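Local coordinates for SCARECROW-LIKE protein 7 (Oryza sativa Japonica Group, PDB 5HYZ) that probably acts as a DNA-binding transcription factor in plant development and abiotic stress resistance, using its GRAS domain to bind DNA, at residues E220-V225 and S312-L317. Numbering follows the deposited sequence.
Sequences ELVRRV and SEWQTL
A small, buried, essentially apolar helix-to-helix contact joins V222, on helix 220-231, to W314 and L317, on helix 311-320. V222 points from its helix toward the other one and splits its two methyls between the partners. CG2 reaches the benzo end of the indole, 4.2 Å from CZ3 of W314, and arrives at the ring's edge, close to its plane, instead of lying over a face. CG1 meets a branch of the leucine, 4.4 Å from CD2 of L317. W314 and L317 sit three positions apart, about one helical turn, and their side chains receive the valine together. No hydrogen bond crosses between the two segments, which bury only 124 Å² in total, so the touch is light. In the Rossmann-like GRAS domain, helix 220-231 links the parallel neighbouring strands 202-208 and 236-242 as a beta-alpha-beta crossover. The contact joins this helix, in the predicted PFYRE region, to one in the predicted SAW region. A chi1 of -74° swings the indole of W314 off its helix and a chi2 of 115° turns the six-membered ring to V222, while the side chain also rests on L239 and E241 of strand 236-242. Close by, R223 makes a cation-pi contact with W320, one turn beyond L317. Separately, E313 OE2 accepts a hydrogen bond from N247 ND2, tying helix 311-320 to the residues after strand 236-242.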
loop_
_atom_site.group_PDB
_atom_site.type_symbol
_atom_site.label_atom_id
_atom_site.label_comp_id
_atom_site.label_asym_id
_atom_site.label_seq_id
_atom_site.Cartn_x
_atom_site.Cartn_y
_atom_site.Cartn_z
ATOM N N GLU A 220 -1.573 -14.779 -34.820
ATOM C CA GLU A 220 -1.731 -13.581 -35.634
ATOM C C GLU A 220 -2.107 -12.291 -34.879
ATOM O O GLU A 220 -1.678 -11.209 -35.269
ATOM C CB GLU A 220 -2.783 -13.819 -36.700
ATOM C CG GLU A 220 -4.161 -14.003 -36.141
ATOM C CD GLU A 220 -5.169 -14.358 -37.209
ATOM O OE1 GLU A 220 -4.731 -14.538 -38.372
ATOM O OE2 GLU A 220 -6.381 -14.453 -36.879
ATOM N N LEU A 221 -2.958 -12.382 -33.857
ATOM C CA LEU A 221 -3.371 -11.167 -33.178
ATOM C C LEU A 221 -2.222 -10.677 -32.286
ATOM O O LEU A 221 -2.008 -9.451 -32.196
ATOM C CB LEU A 221 -4.643 -11.395 -32.343
ATOM C CG LEU A 221 -5.947 -11.792 -33.035
ATOM C CD1 LEU A 221 -6.952 -12.195 -31.956
ATOM C CD2 LEU A 221 -6.508 -10.649 -33.873
ATOM N N VAL A 222 -1.502 -11.609 -31.637
ATOM C CA VAL A 222 -0.413 -11.150 -30.743
ATOM C C VAL A 222 0.725 -10.656 -31.643
ATOM O O VAL A 222 1.365 -9.646 -31.378
ATOM C CB VAL A 222 0.069 -12.261 -29.684
ATOM C CG1 VAL A 222 0.437 -13.565 -30.335
ATOM C CG2 VAL A 222 1.290 -11.751 -28.874
ATOM N N ARG A 223 0.931 -11.314 -32.779
ATOM C CA ARG A 223 1.917 -10.803 -33.718
ATOM C C ARG A 223 1.610 -9.421 -34.231
ATOM O O ARG A 223 2.520 -8.592 -34.353
ATOM C CB ARG A 223 2.051 -11.740 -34.925
ATOM C CG ARG A 223 2.956 -11.175 -35.980
ATOM C CD ARG A 223 3.445 -12.272 -36.867
ATOM N NE ARG A 223 3.631 -13.530 -36.127
ATOM C CZ ARG A 223 4.807 -14.011 -35.719
ATOM N NH1 ARG A 223 5.945 -13.329 -35.962
ATOM N NH2 ARG A 223 4.838 -15.181 -35.080
ATOM N N ARG A 224 0.343 -9.172 -34.547
ATOM C CA ARG A 224 -0.051 -7.922 -35.172
ATOM C C ARG A 224 0.197 -6.820 -34.160
ATOM O O ARG A 224 0.746 -5.768 -34.535
ATOM C CB ARG A 224 -1.535 -7.919 -35.637
ATOM C CG ARG A 224 -1.968 -6.633 -36.416
ATOM C CD ARG A 224 -3.429 -6.676 -36.888
ATOM N NE ARG A 224 -3.798 -5.513 -37.724
ATOM C CZ ARG A 224 -3.894 -4.248 -37.274
ATOM N NH1 ARG A 224 -3.664 -3.928 -35.970
ATOM N NH2 ARG A 224 -4.229 -3.280 -38.137
ATOM N N VAL A 225 -0.172 -7.054 -32.875
ATOM C CA VAL A 225 0.017 -5.940 -31.938
ATOM C C VAL A 225 1.516 -5.758 -31.537
ATOM O O VAL A 225 1.935 -4.635 -31.297
ATOM C CB VAL A 225 -0.890 -6.081 -30.663
ATOM C CG1 VAL A 225 -0.324 -6.980 -29.646
ATOM C CG2 VAL A 225 -1.022 -4.699 -29.947
ATOM N N SER A 312 9.307 -18.505 -20.942
ATOM C CA SER A 312 10.100 -18.937 -22.122
ATOM C C SER A 312 9.346 -18.771 -23.420
ATOM O O SER A 312 9.911 -18.412 -24.449
ATOM C CB SER A 312 10.521 -20.428 -22.024
ATOM O OG SER A 312 11.309 -20.631 -20.916
ATOM N N GLU A 313 8.047 -19.066 -23.394
ATOM C CA GLU A 313 7.216 -18.879 -24.581
ATOM C C GLU A 313 7.078 -17.420 -24.961
ATOM O O GLU A 313 7.149 -17.034 -26.145
ATOM C CB GLU A 313 5.825 -19.481 -24.328
ATOM C CG GLU A 313 4.889 -19.307 -25.546
ATOM C CD GLU A 313 3.665 -20.261 -25.481
ATOM O OE1 GLU A 313 3.626 -21.189 -24.592
ATOM O OE2 GLU A 313 2.746 -20.068 -26.328
ATOM N N TRP A 314 6.871 -16.578 -23.947
ATOM C CA TRP A 314 6.849 -15.146 -24.218
ATOM C C TRP A 314 8.160 -14.654 -24.804
ATOM O O TRP A 314 8.174 -13.826 -25.712
ATOM C CB TRP A 314 6.510 -14.355 -22.928
ATOM C CG TRP A 314 5.058 -14.490 -22.577
ATOM C CD1 TRP A 314 4.535 -15.090 -21.469
ATOM C CD2 TRP A 314 3.935 -13.938 -23.314
ATOM N NE1 TRP A 314 3.131 -14.979 -21.493
ATOM C CE2 TRP A 314 2.756 -14.299 -22.609
ATOM C CE3 TRP A 314 3.818 -13.259 -24.544
ATOM C CZ2 TRP A 314 1.463 -13.963 -23.073
ATOM C CZ3 TRP A 314 2.547 -12.934 -25.004
ATOM C CH2 TRP A 314 1.393 -13.277 -24.265
ATOM N N GLN A 315 9.289 -15.152 -24.283
ATOM C CA GLN A 315 10.566 -14.697 -24.807
ATOM C C GLN A 315 10.640 -15.103 -26.289
ATOM O O GLN A 315 11.064 -14.307 -27.127
ATOM C CB GLN A 315 11.724 -15.307 -24.022
ATOM C CG GLN A 315 13.058 -15.071 -24.739
ATOM C CD GLN A 315 14.214 -15.860 -24.140
ATOM O OE1 GLN A 315 14.024 -16.803 -23.361
ATOM N NE2 GLN A 315 15.427 -15.479 -24.522
ATOM N N THR A 316 10.211 -16.322 -26.599
ATOM C CA THR A 316 10.280 -16.775 -28.013
ATOM C C THR A 316 9.474 -15.821 -28.892
ATOM O O THR A 316 9.912 -15.390 -29.967
ATOM C CB THR A 316 9.766 -18.182 -28.169
ATOM O OG1 THR A 316 10.645 -19.067 -27.458
ATOM C CG2 THR A 316 9.757 -18.636 -29.690
ATOM N N LEU A 317 8.304 -15.436 -28.402
ATOM C CA LEU A 317 7.443 -14.568 -29.239
ATOM C C LEU A 317 8.028 -13.164 -29.402
ATOM O O LEU A 317 8.080 -12.584 -30.479
ATOM C CB LEU A 317 6.076 -14.482 -28.587
ATOM C CG LEU A 317 5.090 -15.574 -28.859
ATOM C CD1 LEU A 317 4.003 -15.506 -27.786
ATOM C CD2 LEU A 317 4.510 -15.210 -30.219
#